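Local structure of biofilm-associated surface protein (Staphylococcus aureus, 7C7U) at residues S404-D416 with D420-G434. The protein is a cell wall-anchored surface protein that takes part in biofilm formation, probably by switching to functional amyloid, with calcium bound in its folded form. Sequence-based numbering, arbitrary orientation.
With CA (calcium ion), chain G; CA (calcium ion), chain F; CA (calcium ion), chain E.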
# COMPACT_ATOMS: atom_id res chain seq x y z
N SER A 404 5.44 7.56 1.74
CA SER A 404 5.61 8.12 3.07
C SER A 404 6.27 7.17 4.05
O SER A 404 6.84 7.63 5.05
CB SER A 404 4.24 8.56 3.61
OG SER A 404 3.44 7.44 3.95
N LEU A 405 6.20 5.86 3.81
CA LEU A 405 6.68 4.80 4.71
C LEU A 405 5.91 4.74 6.02
O LEU A 405 6.28 3.96 6.92
CB LEU A 405 8.18 4.92 5.00
CG LEU A 405 9.05 5.17 3.77
CD1 LEU A 405 10.52 5.24 4.15
CD2 LEU A 405 8.79 4.08 2.73
N SER A 406 4.84 5.51 6.17
CA SER A 406 3.99 5.36 7.32
C SER A 406 3.28 4.00 7.28
O SER A 406 3.24 3.32 6.26
CB SER A 406 2.97 6.50 7.38
OG SER A 406 2.51 6.84 6.09
N ASP A 407 2.72 3.63 8.42
CA ASP A 407 2.00 2.37 8.54
C ASP A 407 0.63 2.50 7.86
O ASP A 407 -0.11 3.45 8.14
CB ASP A 407 1.86 2.01 10.03
CG ASP A 407 1.27 0.62 10.26
OD1 ASP A 407 0.71 0.00 9.32
OD2 ASP A 407 1.35 0.15 11.41
N ALA A 408 0.34 1.58 6.93
CA ALA A 408 -0.94 1.55 6.22
C ALA A 408 -2.11 1.06 7.07
O ALA A 408 -3.27 1.21 6.65
CB ALA A 408 -0.83 0.69 4.95
N GLU A 409 -1.85 0.44 8.23
CA GLU A 409 -2.88 -0.06 9.13
C GLU A 409 -2.84 0.63 10.50
O GLU A 409 -3.22 0.04 11.51
CB GLU A 409 -2.76 -1.57 9.31
CG GLU A 409 -2.82 -2.38 8.01
CD GLU A 409 -1.46 -2.97 7.63
OE1 GLU A 409 -0.44 -2.25 7.73
OE2 GLU A 409 -1.41 -4.15 7.22
N ASN A 410 -2.36 1.87 10.56
CA ASN A 410 -2.41 2.69 11.77
C ASN A 410 -2.57 4.14 11.34
O ASN A 410 -1.70 4.66 10.64
CB ASN A 410 -1.16 2.52 12.64
CG ASN A 410 -1.23 3.29 13.97
OD1 ASN A 410 -2.07 4.18 14.16
ND2 ASN A 410 -0.35 2.94 14.90
N GLU A 411 -3.66 4.77 11.72
CA GLU A 411 -3.87 6.15 11.27
C GLU A 411 -2.94 7.14 11.96
O GLU A 411 -2.86 8.29 11.52
CB GLU A 411 -5.34 6.56 11.47
CG GLU A 411 -5.82 6.75 12.91
CD GLU A 411 -6.22 5.44 13.57
OE1 GLU A 411 -6.43 5.44 14.80
OE2 GLU A 411 -6.37 4.43 12.86
N ASP A 412 -2.20 6.73 13.00
CA ASP A 412 -1.28 7.64 13.73
C ASP A 412 -0.03 6.81 14.04
O ASP A 412 0.16 6.34 15.16
CB ASP A 412 -1.93 8.21 14.99
CG ASP A 412 -1.02 9.17 15.75
OD1 ASP A 412 0.00 9.63 15.18
OD2 ASP A 412 -1.32 9.45 16.93
N THR A 413 0.80 6.61 13.01
CA THR A 413 1.89 5.64 13.10
C THR A 413 2.83 5.93 14.25
O THR A 413 3.27 4.99 14.94
CB THR A 413 2.65 5.60 11.78
OG1 THR A 413 1.78 5.15 10.73
CG2 THR A 413 3.90 4.73 11.86
N ASP A 414 3.16 7.21 14.49
CA ASP A 414 4.17 7.57 15.48
C ASP A 414 3.59 7.78 16.87
O ASP A 414 4.36 8.04 17.81
CB ASP A 414 5.00 8.78 15.01
CG ASP A 414 4.18 9.99 14.68
OD1 ASP A 414 3.22 10.30 15.42
OD2 ASP A 414 4.52 10.66 13.70
N GLY A 415 2.26 7.78 17.01
CA GLY A 415 1.59 7.96 18.29
C GLY A 415 1.43 9.37 18.80
O GLY A 415 0.95 9.54 19.93
N ASP A 416 1.77 10.39 18.03
CA ASP A 416 1.80 11.74 18.58
C ASP A 416 0.44 12.44 18.55
O ASP A 416 0.35 13.62 18.93
CB ASP A 416 2.85 12.59 17.84
CG ASP A 416 2.43 12.93 16.39
OD1 ASP A 416 1.35 12.47 15.91
OD2 ASP A 416 3.20 13.66 15.72
N ASP A 420 -1.65 10.47 10.10
CA ASP A 420 -0.59 10.40 9.09
C ASP A 420 -0.83 11.37 7.94
O ASP A 420 0.06 12.16 7.60
CB ASP A 420 -0.47 8.98 8.55
CG ASP A 420 0.07 8.04 9.57
OD1 ASP A 420 0.42 8.51 10.67
OD2 ASP A 420 0.19 6.83 9.29
N GLY A 421 -2.00 11.30 7.30
CA GLY A 421 -2.29 12.23 6.22
C GLY A 421 -2.24 13.68 6.67
O GLY A 421 -1.64 14.53 6.00
N ASP A 422 -2.86 13.99 7.81
CA ASP A 422 -2.78 15.34 8.35
C ASP A 422 -1.33 15.79 8.48
O ASP A 422 -0.96 16.89 8.06
CB ASP A 422 -3.48 15.41 9.71
CG ASP A 422 -4.96 15.21 9.62
OD1 ASP A 422 -5.55 15.63 8.59
OD2 ASP A 422 -5.54 14.64 10.57
N GLU A 423 -0.48 14.91 9.00
CA GLU A 423 0.93 15.27 9.14
C GLU A 423 1.57 15.56 7.79
O GLU A 423 2.24 16.59 7.62
CB GLU A 423 1.66 14.16 9.89
CG GLU A 423 1.29 14.17 11.37
CD GLU A 423 2.45 13.79 12.25
OE1 GLU A 423 2.42 12.66 12.79
OE2 GLU A 423 3.39 14.62 12.39
N VAL A 424 1.37 14.68 6.81
CA VAL A 424 2.00 14.89 5.51
C VAL A 424 1.45 16.15 4.86
O VAL A 424 2.20 16.96 4.30
CB VAL A 424 1.81 13.66 4.60
CG1 VAL A 424 2.12 14.02 3.15
CG2 VAL A 424 2.69 12.52 5.07
N VAL A 425 0.15 16.37 4.98
CA VAL A 425 -0.55 17.40 4.21
C VAL A 425 -0.73 18.69 5.00
O VAL A 425 -0.52 19.78 4.48
CB VAL A 425 -1.91 16.85 3.73
CG1 VAL A 425 -2.71 17.94 3.05
CG2 VAL A 425 -1.69 15.68 2.78
N ASN A 426 -1.15 18.59 6.26
CA ASN A 426 -1.55 19.79 6.99
C ASN A 426 -0.38 20.36 7.78
O ASN A 426 0.02 21.51 7.57
CB ASN A 426 -2.75 19.50 7.89
CG ASN A 426 -3.46 20.78 8.35
OD1 ASN A 426 -3.40 21.82 7.71
ND2 ASN A 426 -4.15 20.68 9.48
N TYR A 427 0.20 19.56 8.68
CA TYR A 427 1.28 20.05 9.52
C TYR A 427 2.61 20.13 8.79
O TYR A 427 3.49 20.88 9.21
CB TYR A 427 1.45 19.16 10.75
CG TYR A 427 0.23 19.15 11.65
CD1 TYR A 427 0.10 20.09 12.69
CD2 TYR A 427 -0.80 18.24 11.46
CE1 TYR A 427 -1.00 20.09 13.51
CE2 TYR A 427 -1.91 18.23 12.28
CZ TYR A 427 -2.01 19.16 13.31
OH TYR A 427 -3.12 19.16 14.12
N LYS A 428 2.75 19.36 7.71
CA LYS A 428 4.02 19.21 6.99
C LYS A 428 5.12 18.77 7.95
O LYS A 428 6.25 19.27 7.93
CB LYS A 428 4.38 20.49 6.25
CG LYS A 428 3.17 21.05 5.53
CD LYS A 428 3.41 21.27 4.05
CE LYS A 428 2.17 21.87 3.41
NZ LYS A 428 2.48 22.51 2.10
N THR A 429 4.76 17.84 8.83
CA THR A 429 5.68 17.21 9.75
C THR A 429 5.76 15.73 9.42
O THR A 429 4.84 15.15 8.83
CB THR A 429 5.23 17.36 11.22
OG1 THR A 429 3.82 17.06 11.33
CG2 THR A 429 5.50 18.77 11.72
N SER A 430 6.84 15.12 9.85
CA SER A 430 7.02 13.71 9.61
C SER A 430 5.99 12.89 10.39
O SER A 430 5.83 13.07 11.61
CB SER A 430 8.41 13.27 9.98
OG SER A 430 8.43 11.88 10.15
N PRO A 431 5.28 11.98 9.71
CA PRO A 431 4.39 11.04 10.38
C PRO A 431 5.12 9.88 11.04
O PRO A 431 4.48 8.97 11.58
CB PRO A 431 3.52 10.53 9.22
CG PRO A 431 4.52 10.48 8.05
CD PRO A 431 5.49 11.65 8.29
N LEU A 432 6.45 9.88 10.94
CA LEU A 432 7.29 8.86 11.55
C LEU A 432 8.01 9.36 12.79
O LEU A 432 8.80 8.62 13.38
CB LEU A 432 8.31 8.36 10.52
CG LEU A 432 7.68 7.96 9.18
CD1 LEU A 432 8.72 7.42 8.18
CD2 LEU A 432 6.58 6.95 9.43
N VAL A 433 7.76 10.61 13.18
CA VAL A 433 8.50 11.26 14.26
C VAL A 433 7.49 11.87 15.23
O VAL A 433 6.82 12.85 14.89
CB VAL A 433 9.47 12.34 13.74
CG1 VAL A 433 10.16 13.09 14.92
CG2 VAL A 433 10.50 11.73 12.79
N GLY A 434 7.39 11.31 16.43
CA GLY A 434 6.51 11.83 17.45
C GLY A 434 6.98 13.12 18.12
O GLY A 434 7.79 13.86 17.56
CA CA G . 4.79 13.22 13.80
CA CA F . 1.35 11.11 14.10
CA CA E . -1.39 5.32 8.18
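D414, D416 and E423 meet around two calcium ions in an EF-hand-like DxDxDG loop whose last residues already belong to helix 420-427, in the part of the chain that joins the N-terminal sheets to the C-terminal sandwich-like domains. E423 extends from this helix towards the metals. From CB the chain bends at chi2 (-145°), bringing CG to 4.1 Å from the calcium of chain F and CD to 2.9 Å from the calcium of chain G. OE1 bridges the ions, 2.3 Å from the calcium of chain F and 2.6 Å from that of chain G, while OE2 binds the calcium of chain G and takes the hydroxyl of T429 on its anti lone pair. The carboxylates of D414 and D416 come from the opposite direction and bridge the same pair, each with OD1 on the calcium of chain F and OD2 on that of chain G. D412 OD1 and K418 O add to the first site, the D412 carboxylate being held also by G417; the carbonyls of S430 and V433, with E509, complete the second. The cations probably offset the repulsion among the clustered carboxylates.

D420, at the helix start, shares the calcium of chain E with D407 O and N410 O; D391, D393 and E400 complete that site. Its OD1 accepts the N-H of T413 on the syn side at 3.0 Å, almost straight (169°), and its own N donates to E411 O. L432, in the turn after the helix, lays CD2 against S406 CA and CD1 against S404 O. D420 OD2 both binds the calcium of chain E, at 2.5 Å, and receives T413 OG1 at 2.7 Å through its syn lone pair; T413 OG1 in turn accepts from D407 N at 2.9 Å.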